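Local coordinates for MaoC family protein (Mycobacterium tuberculosis H37Rv, PDB 3KHP) that probably dehydrates (3R)-3-hydroxyacyl thioesters to enoyl thioesters, or runs the reverse hydration, at residues 105-110 with 253-258; 227-232 with 263-268; 243-248 with 275-280; 269-274 with 285-290. All coordinates share one frame; numbering follows the deposited sequence. Where two conformers were deposited one is given.

Contact 1 of 4, residues 105-110 with 253-258; sequences GIRLHA and NITSIA
The guanidinium of Arg-107 lies over the side chain of Ser-256, whose CB sits 3.6 Å above one face of its plane and is displaced toward the rim. The strands beneath them, 103-108 and 254-261, are antiparallel neighbours at the middle of the long sheet, where the two halves of a double hot-dog fold meet. The arginine chain leaves with CG anti to the backbone N (chi1 177°) and bends at chi3, which folds its end back across the neighbouring strand. There Arg-107 NH2 comes 3.7 Å from Ser-256 OG, a van der Waals approach and not a hydrogen bond, while Thr-255 CG2 meets Arg-107 NH1 obliquely. The charge is answered by Glu-307 of strand 298-308, which pairs with NH1. Glu-307 also stands across from both Thr-255 and Ser-256, which form a classic beta bulge.

On the other sheet face Ile-106 and Ile-257 make a hydrogen-bonded pair. Their CD1 methyls meet at 4.2 Å, and Tyr-235 of helix 231-245 touches Ile-106. The backbone bonds run both ways, Ile-106 N to Ile-257 O at 2.9 Å and Ile-257 N back to Ile-106 O at 3.2 Å. Ile-257 O carries a second hydrogen bond, from Tyr-235 OH, which ties the helix to this junction. One step before the bonded pair, in the non-hydrogen-bonded position opposite Ala-258, Gly-105 CA approaches Ile-257 O at 3.2 Å as a CA-H...O contact. At the bulge the last bond is short and straight: Leu-108 N reaches Thr-255 O at 2.7 Å with 167° at the hydrogen.

Contact 2 of 4, residues 227-232 with 263-268; sequences PILHGL and KPVFPG
Leu-229 and Val-265 form the apolar centre, lying side by side and pointing the same way, with Leu-229 CD2 4.0 Å from Val-265 CG1. This is where the loop leading into the long hot-dog helix 231-245 meets the loop between strands 254-261 and 271-279, both within the MaoC-like region. With CG of Leu-229 anti to its backbone nitrogen (chi1 -168°), the fork of the side chain is set between two partners: CD2 lies beside Val-265, and Leu-229 CD1 rests 4.2 Å from Pro-267 CB. Thr-234 of the helix touches both Leu-229 and Val-265.

Farther out, Ile-228 turns CG2 toward the ring of Phe-266, 3.8 Å from CE1, and the same methyl also meets Pro-264 CB. The Ile-228 and Phe-266 side chains cross at a slant. Lys-226, just ahead in the chain, makes a cation-pi contact with that ring. Pro-267 closes the end of the patch, its CD 3.3 Å from Pro-227 O.

At the polar edge the two backbones are joined directly and through water. Leu-229 N donates to Val-265 O at 2.8 Å; the angle at the hydrogen is 153° and the donor is tilted 27° from the carbonyl plane. Leu-229 and Val-265 thus each use both backbone N and O, one link direct and one through the water, which donates to Leu-229 O at 2.6 Å and accepts from Val-265 N at 2.9 Å.

Contact 3 of 4, residues 243-248 with 275-280; sequences VAELGG and IWRTEP
Glu-245 and Arg-277 reach each other through differently shaped chains: the glutamate has CG anti to its backbone N (chi1 170°) and then bends at chi2, whereas the arginine runs extended from CG to NE. They join the C-terminal end of helix 231-245, the long helix of the hot-dog fold, to strand 271-279 of the sheet that packs against it. Two conformers of Arg-277 are deposited, and the salt bridge described here belongs to one of them, so it need not be permanent.

In that conformer both terminal nitrogens converge on a single oxygen, Arg-277 NH2 at 2.8 Å and Arg-277 NH1 at 2.9 Å from Glu-245 OE2. The oxygen lies at the edge of the guanidinium, in its plane, but the carboxylate is turned 70° against it. NH1 meets the anti lone pair of OE2, while NH2 arrives from above the carboxylate plane. Such a grip on one oxygen differs from the flat pairing that uses both.

Leu-246 covers one guanidinium face, its CD2 3.5 Å above the plane and offset toward the rim. Ile-275 packs against both helix residues: its CD1 touches Glu-245 CG at 3.9 Å, and its CG2 lies 4.1 Å from Leu-246 CD1. Val-306 and Tyr-308 of strand 298-308 also touch Leu-246. A water donates to Leu-246 O at 2.8 Å and accepts only a weak bond from Arg-277 NH2, at 3.5 Å.

Contact 4 of 4, residues 269-274 with 285-290; sequences ETLSTV and FRTEVA
Glu-269 crosses Val-289 at about a right angle, its OE2 3.8 Å from Val-289 CG1, at the open end of the antiparallel hairpin made by strands 271-279 and 282-289. Its carboxylate is bound by outside partners, OE2 in a salt bridge with Arg-298 and OE1 by the backbone N of Phe-266.

Leu-271 follows on the face turned to helix 231-245, where CD2 meets Val-289 CG2 at 4.0 Å. Ser-272 opens the regular ladder opposite Glu-288: Ser-272 N donates to Glu-288 O at 2.8 Å, nearly in line with the carbonyl, whereas Glu-288 N returns a bond to Ser-272 O from 37° above the carbonyl plane. The serine hydroxyl bonds to Asp-191 of strand 188-192.

Thr-273 and Thr-287 form the non-hydrogen-bonded pair, and Ala-238 of the helix touches both. Where this pair has no backbone hydrogen bond of its own, the side chains supply one: each holds OG1 anti to the carbonyl carbon (chi1 -59° and -55°), and Thr-287 OG1 donates to Thr-273 OG1 at 3.1 Å. Thr-273 also sets CG2 3.9 Å from Phe-285 CD1. Val-274 restores backbone pairing, its N 2.8 Å from Arg-286 O, and Val-274 CG2 packs 3.8 Å from Arg-286 CB.

Overall arrangement
Contact 1 opens first, at 105-110, and closes only at 253-258, a loop of 142 residues that ties the N-terminal hydratase region to the MaoC-like region through the middle of the sheet. Contacts 2 and 3 open inside that loop, at the start and end of helix 231-245, and close beyond it, so all three cross one another. Contact 4 opens after contacts 1 and 2 have closed; its hairpin crosses contact 3 on strand 271-279. Direct touches join neighbours: Asn-253 to Gly-247 between contacts 1 and 3, Val-265 to Leu-271 between 2 and 4, and Ile-257 to Phe-285 between 1 and 4. Contacts 2 and 3 stay about 12 Å apart at their nearest atoms.

Contact 1 of 4, residues 105-110 with 253-258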
loop_
_atom_site.group_PDB
_atom_site.type_symbol
_atom_site.label_atom_id
_atom_site.label_comp_id
_atom_site.label_asym_id
_atom_site.label_seq_id
_atom_site.Cartn_x
_atom_site.Cartn_y
_atom_site.Cartn_z
ATOM N N GLY A 105 7.691 -16.184 14.078
ATOM C CA GLY A 105 8.060 -17.310 13.244
ATOM C C GLY A 105 6.920 -17.603 12.300
ATOM O O GLY A 105 5.739 -17.343 12.619
ATOM N N ILE A 106 7.260 -18.086 11.110
ATOM C CA ILE A 106 6.252 -18.563 10.212
ATOM C C ILE A 106 6.732 -19.901 9.668
ATOM O O ILE A 106 7.898 -20.141 9.597
ATOM C CB ILE A 106 5.952 -17.580 9.070
ATOM C CG1 ILE A 106 7.147 -17.480 8.130
ATOM C CG2 ILE A 106 5.538 -16.191 9.585
ATOM C CD1 ILE A 106 6.884 -16.632 6.956
ATOM N N ARG A 107 5.824 -20.779 9.298
ATOM C CA ARG A 107 6.211 -22.007 8.609
ATOM C C ARG A 107 5.192 -22.255 7.520
ATOM O O ARG A 107 3.995 -22.191 7.785
ATOM C CB ARG A 107 6.291 -23.178 9.611
ATOM C CG ARG A 107 6.614 -24.516 9.005
ATOM C CD ARG A 107 6.992 -25.593 10.069
ATOM N NE ARG A 107 8.143 -25.175 10.853
ATOM C CZ ARG A 107 9.406 -25.459 10.568
ATOM N NH1 ARG A 107 9.719 -26.200 9.507
ATOM N NH2 ARG A 107 10.375 -25.000 11.350
ATOM N N LEU A 108 5.655 -22.519 6.302
ATOM C CA LEU A 108 4.742 -22.756 5.177
ATOM C C LEU A 108 4.824 -24.216 4.733
ATOM O O LEU A 108 5.873 -24.830 4.773
ATOM C CB LEU A 108 5.060 -21.819 4.008
ATOM C CG LEU A 108 4.557 -20.352 4.059
ATOM C CD1 LEU A 108 3.023 -20.207 4.121
ATOM C CD2 LEU A 108 5.214 -19.650 5.218
ATOM N N HIS A 109 3.681 -24.760 4.334
ATOM C CA HIS A 109 3.562 -26.141 3.879
ATOM C C HIS A 109 3.125 -26.228 2.447
ATOM O O HIS A 109 3.141 -27.310 1.852
ATOM C CB HIS A 109 2.564 -26.852 4.763
ATOM C CG HIS A 109 3.004 -26.885 6.178
ATOM N ND1 HIS A 109 3.967 -27.759 6.627
ATOM C CD2 HIS A 109 2.717 -26.068 7.218
ATOM C CE1 HIS A 109 4.210 -27.519 7.901
ATOM N NE2 HIS A 109 3.459 -26.502 8.288
ATOM N N ALA A 110 2.713 -25.087 1.911
ATOM C CA ALA A 110 2.420 -24.921 0.501
ATOM C C ALA A 110 2.655 -23.450 0.129
ATOM O O ALA A 110 2.774 -22.587 0.993
ATOM C CB ALA A 110 0.967 -25.334 0.203
ATOM N N ASN A 253 10.386 -21.756 -2.157
ATOM C CA ASN A 253 11.581 -22.383 -1.611
ATOM C C ASN A 253 11.967 -21.965 -0.201
ATOM O O ASN A 253 12.920 -22.523 0.330
ATOM C CB ASN A 253 12.806 -22.151 -2.504
ATOM C CG ASN A 253 12.772 -22.981 -3.772
ATOM O OD1 ASN A 253 11.878 -23.828 -3.974
ATOM N ND2 ASN A 253 13.740 -22.732 -4.649
ATOM N N ILE A 254 11.286 -20.970 0.379
ATOM C CA ILE A 254 11.487 -20.682 1.816
ATOM C C ILE A 254 10.392 -21.337 2.636
ATOM O O ILE A 254 9.215 -21.049 2.468
ATOM C CB ILE A 254 11.560 -19.188 2.168
ATOM C CG1 ILE A 254 12.555 -18.438 1.254
ATOM C CG2 ILE A 254 12.019 -19.016 3.638
ATOM C CD1 ILE A 254 13.965 -18.929 1.293
ATOM N N THR A 255 10.802 -22.231 3.525
ATOM C CA THR A 255 9.878 -23.043 4.324
ATOM C C THR A 255 9.526 -22.377 5.671
ATOM O O THR A 255 8.344 -22.259 6.026
ATOM C CB THR A 255 10.488 -24.427 4.557
ATOM O OG1 THR A 255 10.660 -25.055 3.281
ATOM C CG2 THR A 255 9.553 -25.309 5.398
ATOM N N SER A 256 10.537 -21.951 6.415
ATOM C CA SER A 256 10.295 -21.296 7.695
ATOM C C SER A 256 11.243 -20.119 7.870
ATOM O O SER A 256 12.354 -20.182 7.389
ATOM C CB SER A 256 10.506 -22.285 8.859
ATOM O OG SER A 256 11.876 -22.728 8.904
ATOM N N ILE A 257 10.807 -19.115 8.628
ATOM C CA ILE A 257 11.632 -17.973 9.041
ATOM C C ILE A 257 11.250 -17.549 10.469
ATOM O O ILE A 257 10.083 -17.376 10.763
ATOM C CB ILE A 257 11.360 -16.725 8.178
ATOM C CG1 ILE A 257 11.542 -17.024 6.684
ATOM C CG2 ILE A 257 12.234 -15.539 8.625
ATOM C CD1 ILE A 257 10.891 -15.950 5.761
ATOM N N ALA A 258 12.238 -17.322 11.317
ATOM C CA ALA A 258 12.019 -16.893 12.674
ATOM C C ALA A 258 13.027 -15.841 12.991
ATOM O O ALA A 258 14.200 -15.951 12.574
ATOM C CB ALA A 258 12.180 -18.122 13.722
#

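Contact 2 of 4, residues 227-232 with 263-268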
loop_
_atom_site.group_PDB
_atom_site.type_symbol
_atom_site.label_atom_id
_atom_site.label_comp_id
_atom_site.label_asym_id
_atom_site.label_seq_id
_atom_site.Cartn_x
_atom_site.Cartn_y
_atom_site.Cartn_z
ATOM N N PRO A 227 7.835 8.452 13.692
ATOM C CA PRO A 227 7.192 7.142 13.703
ATOM C C PRO A 227 8.156 6.023 13.315
ATOM O O PRO A 227 9.062 6.238 12.526
ATOM C CB PRO A 227 6.075 7.297 12.677
ATOM C CG PRO A 227 5.889 8.759 12.507
ATOM C CD PRO A 227 7.182 9.411 12.789
ATOM N N ILE A 228 7.983 4.836 13.891
ATOM C CA ILE A 228 8.895 3.754 13.623
ATOM C C ILE A 228 8.250 2.864 12.581
ATOM O O ILE A 228 7.030 2.810 12.467
ATOM C CB ILE A 228 9.260 2.963 14.895
ATOM C CG1 ILE A 228 8.031 2.230 15.450
ATOM C CG2 ILE A 228 9.859 3.890 15.941
ATOM C CD1 ILE A 228 8.301 1.395 16.720
ATOM N N LEU A 229 9.065 2.205 11.770
ATOM C CA LEU A 229 8.551 1.228 10.847
ATOM C C LEU A 229 7.974 0.035 11.625
ATOM O O LEU A 229 8.515 -0.382 12.660
ATOM C CB LEU A 229 9.686 0.764 9.938
ATOM C CG LEU A 229 9.252 -0.045 8.718
ATOM C CD1 LEU A 229 8.385 0.826 7.768
ATOM C CD2 LEU A 229 10.446 -0.609 8.021
ATOM N N HIS A 230 6.910 -0.542 11.103
ATOM C CA HIS A 230 6.317 -1.769 11.680
ATOM C C HIS A 230 7.386 -2.841 11.756
ATOM O O HIS A 230 8.080 -3.052 10.755
ATOM C CB HIS A 230 5.241 -2.337 10.789
ATOM C CG HIS A 230 4.064 -1.443 10.548
ATOM N ND1 HIS A 230 4.138 -0.283 9.802
ATOM C CD2 HIS A 230 2.752 -1.612 10.852
ATOM C CE1 HIS A 230 2.924 0.236 9.685
ATOM N NE2 HIS A 230 2.066 -0.545 10.320
ATOM N N GLY A 231 7.514 -3.521 12.918
ATOM C CA GLY A 231 8.400 -4.683 13.057
ATOM C C GLY A 231 8.150 -5.766 11.983
ATOM O O GLY A 231 9.092 -6.353 11.417
ATOM N N LEU A 232 6.889 -6.031 11.698
ATOM C CA LEU A 232 6.568 -7.014 10.684
ATOM C C LEU A 232 6.992 -6.552 9.277
ATOM O O LEU A 232 7.213 -7.397 8.400
ATOM C CB LEU A 232 5.097 -7.398 10.753
ATOM C CG LEU A 232 4.766 -8.247 12.015
ATOM C CD1 LEU A 232 3.284 -8.528 12.083
ATOM C CD2 LEU A 232 5.614 -9.579 12.058
ATOM N N LYS A 263 15.639 -4.001 18.152
ATOM C CA LYS A 263 15.576 -2.550 18.152
ATOM C C LYS A 263 14.703 -2.007 17.023
ATOM O O LYS A 263 14.458 -2.672 16.023
ATOM C CB LYS A 263 16.965 -1.976 18.054
ATOM C CG LYS A 263 17.794 -2.246 19.283
ATOM C CD LYS A 263 19.071 -1.463 19.228
ATOM C CE LYS A 263 19.890 -1.614 20.519
ATOM N NZ LYS A 263 21.225 -0.922 20.309
ATOM N N PRO A 264 14.174 -0.802 17.213
ATOM C CA PRO A 264 13.283 -0.257 16.207
ATOM C C PRO A 264 14.004 0.207 14.949
ATOM O O PRO A 264 15.202 0.479 14.978
ATOM C CB PRO A 264 12.610 0.925 16.919
ATOM C CG PRO A 264 13.222 1.017 18.253
ATOM C CD PRO A 264 14.362 0.107 18.356
ATOM N N VAL A 265 13.243 0.298 13.865
ATOM C CA VAL A 265 13.734 0.812 12.596
ATOM C C VAL A 265 12.970 2.064 12.237
ATOM O O VAL A 265 11.752 2.180 12.512
ATOM C CB VAL A 265 13.559 -0.248 11.473
ATOM C CG1 VAL A 265 13.783 0.374 10.094
ATOM C CG2 VAL A 265 14.496 -1.424 11.707
ATOM N N PHE A 266 13.632 3.016 11.597
ATOM C CA PHE A 266 12.862 4.154 11.091
ATOM C C PHE A 266 12.684 4.043 9.593
ATOM O O PHE A 266 13.595 3.610 8.913
ATOM C CB PHE A 266 13.540 5.463 11.510
ATOM C CG PHE A 266 13.632 5.609 12.987
ATOM C CD1 PHE A 266 12.586 6.201 13.704
ATOM C CD2 PHE A 266 14.738 5.130 13.687
ATOM C CE1 PHE A 266 12.667 6.335 15.100
ATOM C CE2 PHE A 266 14.813 5.270 15.083
ATOM C CZ PHE A 266 13.767 5.870 15.779
ATOM N N PRO A 267 11.506 4.399 9.068
ATOM C CA PRO A 267 11.381 4.290 7.602
ATOM C C PRO A 267 12.390 5.216 6.929
ATOM O O PRO A 267 12.624 6.353 7.408
ATOM C CB PRO A 267 9.956 4.718 7.312
ATOM C CG PRO A 267 9.270 4.903 8.661
ATOM C CD PRO A 267 10.307 4.951 9.710
ATOM N N GLY A 268 13.051 4.682 5.902
ATOM C CA GLY A 268 14.119 5.386 5.193
ATOM C C GLY A 268 15.465 4.741 5.443
ATOM O O GLY A 268 16.400 4.924 4.674
HETATM O O HOH W 1 10.562 -0.877 14.167
#

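Contact 3 of 4, residues 243-248 with 275-280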
loop_
_atom_site.group_PDB
_atom_site.type_symbol
_atom_site.label_atom_id
_atom_site.label_comp_id
_atom_site.label_asym_id
_atom_site.label_seq_id
_atom_site.Cartn_x
_atom_site.Cartn_y
_atom_site.Cartn_z
ATOM N N VAL A 243 14.494 -14.820 0.429
ATOM C CA VAL A 243 13.963 -15.363 -0.782
ATOM C C VAL A 243 14.937 -15.231 -1.955
ATOM O O VAL A 243 15.113 -16.183 -2.718
ATOM C CB VAL A 243 12.671 -14.684 -1.136
ATOM C CG1 VAL A 243 12.269 -14.964 -2.624
ATOM C CG2 VAL A 243 11.608 -15.150 -0.181
ATOM N N ALA A 244 15.589 -14.076 -2.074
ATOM C CA ALA A 244 16.558 -13.857 -3.134
ATOM C C ALA A 244 17.818 -14.722 -2.953
ATOM O O ALA A 244 18.222 -15.452 -3.865
ATOM C CB ALA A 244 16.939 -12.355 -3.241
ATOM N N GLU A 245 18.442 -14.612 -1.798
ATOM C CA GLU A 245 19.757 -15.206 -1.594
ATOM C C GLU A 245 19.747 -16.735 -1.462
ATOM O O GLU A 245 20.625 -17.378 -2.002
ATOM C CB GLU A 245 20.404 -14.646 -0.336
ATOM C CG GLU A 245 21.679 -15.414 0.068
ATOM C CD GLU A 245 22.770 -15.347 -1.003
ATOM O OE1 GLU A 245 22.741 -14.420 -1.820
ATOM O OE2 GLU A 245 23.668 -16.199 -1.017
ATOM N N LEU A 246 18.795 -17.265 -0.686
ATOM C CA LEU A 246 18.685 -18.689 -0.338
ATOM C C LEU A 246 17.618 -19.402 -1.120
ATOM O O LEU A 246 17.724 -20.588 -1.352
ATOM C CB LEU A 246 18.309 -18.861 1.154
ATOM C CG LEU A 246 19.268 -18.289 2.213
ATOM C CD1 LEU A 246 18.660 -18.375 3.632
ATOM C CD2 LEU A 246 20.646 -18.985 2.116
ATOM N N GLY A 247 16.556 -18.699 -1.490
ATOM C CA GLY A 247 15.472 -19.336 -2.219
ATOM C C GLY A 247 15.553 -19.196 -3.738
ATOM O O GLY A 247 14.680 -19.643 -4.448
ATOM N N GLY A 248 16.580 -18.519 -4.215
ATOM C CA GLY A 248 16.799 -18.385 -5.633
ATOM C C GLY A 248 15.731 -17.532 -6.250
ATOM O O GLY A 248 15.423 -17.685 -7.424
ATOM N N ILE A 275 23.710 -13.251 6.364
ATOM C CA ILE A 275 23.241 -14.607 6.318
ATOM C C ILE A 275 24.442 -15.560 6.405
ATOM O O ILE A 275 25.528 -15.243 5.916
ATOM C CB ILE A 275 22.474 -14.853 5.018
ATOM C CG1 ILE A 275 21.331 -13.825 4.857
ATOM C CG2 ILE A 275 21.949 -16.285 4.970
ATOM C CD1 ILE A 275 20.629 -13.878 3.494
ATOM N N TRP A 276 24.228 -16.717 7.033
ATOM C CA TRP A 276 25.231 -17.764 7.140
ATOM C C TRP A 276 24.557 -19.052 6.795
ATOM O O TRP A 276 23.605 -19.442 7.501
ATOM C CB TRP A 276 25.747 -17.906 8.581
ATOM C CG TRP A 276 26.608 -16.816 9.079
ATOM C CD1 TRP A 276 27.966 -16.814 9.133
ATOM C CD2 TRP A 276 26.186 -15.573 9.634
ATOM N NE1 TRP A 276 28.422 -15.634 9.675
ATOM C CE2 TRP A 276 27.344 -14.855 9.988
ATOM C CE3 TRP A 276 24.944 -14.989 9.863
ATOM C CZ2 TRP A 276 27.288 -13.593 10.549
ATOM C CZ3 TRP A 276 24.902 -13.736 10.432
ATOM C CH2 TRP A 276 26.055 -13.056 10.767
ATOM N N ARG A 277 25.020 -19.715 5.731
ATOM C CA ARG A 277 24.558 -21.066 5.412
ATOM C C ARG A 277 25.190 -22.036 6.402
ATOM O O ARG A 277 26.402 -22.070 6.573
ATOM C CB ARG A 277 24.923 -21.456 3.974
ATOM C CG ARG A 277 24.094 -20.732 2.934
ATOM C CD ARG A 277 24.560 -21.046 1.533
ATOM N NE ARG A 277 23.653 -20.498 0.528
ATOM C CZ ARG A 277 23.774 -19.289 -0.007
ATOM N NH1 ARG A 277 24.770 -18.485 0.358
ATOM N NH2 ARG A 277 22.899 -18.884 -0.917
ATOM N N THR A 278 24.375 -22.811 7.075
ATOM C CA THR A 278 24.908 -23.667 8.118
ATOM C C THR A 278 24.875 -25.140 7.751
ATOM O O THR A 278 25.766 -25.864 8.082
ATOM C CB THR A 278 24.168 -23.441 9.478
ATOM O OG1 THR A 278 22.791 -23.770 9.330
ATOM C CG2 THR A 278 24.317 -22.012 9.934
ATOM N N GLU A 279 23.856 -25.577 7.050
ATOM C CA GLU A 279 23.625 -26.996 6.894
ATOM C C GLU A 279 22.675 -27.090 5.730
ATOM O O GLU A 279 21.768 -26.279 5.625
ATOM C CB GLU A 279 22.978 -27.519 8.179
ATOM C CG GLU A 279 22.428 -28.955 8.155
ATOM C CD GLU A 279 21.631 -29.274 9.413
ATOM O OE1 GLU A 279 22.070 -28.861 10.510
ATOM O OE2 GLU A 279 20.569 -29.922 9.310
ATOM N N PRO A 280 22.862 -28.073 4.846
ATOM C CA PRO A 280 21.949 -28.045 3.719
ATOM C C PRO A 280 20.532 -27.721 4.180
ATOM O O PRO A 280 20.017 -28.326 5.120
ATOM C CB PRO A 280 22.044 -29.465 3.138
ATOM C CG PRO A 280 23.393 -29.978 3.579
ATOM C CD PRO A 280 23.652 -29.320 4.916
HETATM O O HOH W 2 20.384 -21.066 -1.870
#

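Contact 4 of 4, residues 269-274 with 285-290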
loop_
_atom_site.group_PDB
_atom_site.type_symbol
_atom_site.label_atom_id
_atom_site.label_comp_id
_atom_site.label_asym_id
_atom_site.label_seq_id
_atom_site.Cartn_x
_atom_site.Cartn_y
_atom_site.Cartn_z
ATOM N N GLU A 269 15.571 3.973 6.517
ATOM C CA GLU A 269 16.846 3.308 6.843
ATOM C C GLU A 269 17.024 2.070 5.985
ATOM O O GLU A 269 16.063 1.471 5.551
ATOM C CB GLU A 269 16.924 2.941 8.327
ATOM C CG GLU A 269 17.009 4.123 9.239
ATOM C CD GLU A 269 17.248 3.731 10.688
ATOM O OE1 GLU A 269 16.480 2.902 11.234
ATOM O OE2 GLU A 269 18.209 4.288 11.280
ATOM N N THR A 270 18.270 1.715 5.742
ATOM C CA THR A 270 18.596 0.587 4.911
ATOM C C THR A 270 18.828 -0.590 5.777
ATOM O O THR A 270 19.601 -0.527 6.718
ATOM C CB THR A 270 19.839 0.872 4.050
ATOM O OG1 THR A 270 19.513 1.872 3.076
ATOM C CG2 THR A 270 20.318 -0.383 3.337
ATOM N N LEU A 271 18.139 -1.675 5.449
ATOM C CA LEU A 271 18.225 -2.900 6.189
ATOM C C LEU A 271 19.214 -3.906 5.539
ATOM O O LEU A 271 18.959 -4.421 4.423
ATOM C CB LEU A 271 16.826 -3.488 6.345
ATOM C CG LEU A 271 15.858 -2.636 7.161
ATOM C CD1 LEU A 271 14.443 -3.044 6.878
ATOM C CD2 LEU A 271 16.149 -2.689 8.651
ATOM N N SER A 272 20.317 -4.195 6.253
ATOM C CA SER A 272 21.316 -5.216 5.849
ATOM C C SER A 272 21.092 -6.560 6.482
ATOM O O SER A 272 21.359 -6.722 7.661
ATOM C CB SER A 272 22.729 -4.843 6.315
ATOM O OG SER A 272 23.275 -3.841 5.534
ATOM N N THR A 273 20.699 -7.543 5.691
ATOM C CA THR A 273 20.491 -8.874 6.186
ATOM C C THR A 273 21.725 -9.750 5.927
ATOM O O THR A 273 22.076 -10.024 4.787
ATOM C CB THR A 273 19.272 -9.454 5.580
ATOM O OG1 THR A 273 18.190 -8.603 5.910
ATOM C CG2 THR A 273 18.991 -10.808 6.148
ATOM N N VAL A 274 22.376 -10.143 7.013
ATOM C CA VAL A 274 23.584 -10.944 6.981
ATOM C C VAL A 274 23.248 -12.389 7.250
ATOM O O VAL A 274 22.582 -12.715 8.216
ATOM C CB VAL A 274 24.659 -10.451 7.993
ATOM C CG1 VAL A 274 25.365 -9.264 7.420
ATOM C CG2 VAL A 274 24.064 -10.127 9.369
ATOM N N PHE A 285 20.587 -15.857 10.435
ATOM C CA PHE A 285 20.769 -14.482 9.987
ATOM C C PHE A 285 20.529 -13.410 11.032
ATOM O O PHE A 285 19.935 -13.640 12.070
ATOM C CB PHE A 285 19.872 -14.192 8.761
ATOM C CG PHE A 285 18.411 -14.029 9.099
ATOM C CD1 PHE A 285 17.875 -12.764 9.320
ATOM C CD2 PHE A 285 17.582 -15.131 9.235
ATOM C CE1 PHE A 285 16.524 -12.600 9.633
ATOM C CE2 PHE A 285 16.248 -14.980 9.555
ATOM C CZ PHE A 285 15.709 -13.714 9.758
ATOM N N ARG A 286 21.003 -12.216 10.717
ATOM C CA ARG A 286 20.582 -11.011 11.394
ATOM C C ARG A 286 20.258 -9.969 10.365
ATOM O O ARG A 286 20.772 -10.010 9.250
ATOM C CB ARG A 286 21.681 -10.446 12.272
ATOM C CG ARG A 286 22.057 -11.311 13.413
ATOM C CD ARG A 286 22.943 -10.549 14.428
ATOM N NE ARG A 286 24.338 -10.892 14.255
ATOM C CZ ARG A 286 24.994 -11.837 14.932
ATOM N NH1 ARG A 286 24.408 -12.564 15.877
ATOM N NH2 ARG A 286 26.265 -12.050 14.649
ATOM N N THR A 287 19.437 -9.006 10.776
ATOM C CA THR A 287 19.264 -7.774 10.022
ATOM C C THR A 287 19.734 -6.600 10.870
ATOM O O THR A 287 19.452 -6.570 12.043
ATOM C CB THR A 287 17.826 -7.644 9.601
ATOM O OG1 THR A 287 17.473 -8.835 8.880
ATOM C CG2 THR A 287 17.629 -6.432 8.723
ATOM N N GLU A 288 20.447 -5.656 10.264
ATOM C CA GLU A 288 21.039 -4.527 10.961
ATOM C C GLU A 288 20.890 -3.275 10.136
ATOM O O GLU A 288 20.687 -3.346 8.937
ATOM C CB GLU A 288 22.563 -4.706 11.163
ATOM C CG GLU A 288 23.058 -6.107 11.418
ATOM C CD GLU A 288 24.613 -6.277 11.361
ATOM O OE1 GLU A 288 25.317 -5.650 10.521
ATOM O OE2 GLU A 288 25.099 -7.091 12.176
ATOM N N VAL A 289 21.107 -2.138 10.762
ATOM C CA VAL A 289 21.202 -0.877 10.065
ATOM C C VAL A 289 22.601 -0.347 10.288
ATOM O O VAL A 289 22.965 -0.058 11.430
ATOM C CB VAL A 289 20.234 0.147 10.614
ATOM C CG1 VAL A 289 20.443 1.496 9.920
ATOM C CG2 VAL A 289 18.825 -0.371 10.495
ATOM N N ALA A 290 23.383 -0.251 9.214
ATOM C CA ALA A 290 24.769 0.227 9.287
ATOM C C ALA A 290 24.784 1.575 9.985
ATOM O O ALA A 290 23.935 2.424 9.698
ATOM C CB ALA A 290 25.386 0.343 7.866
#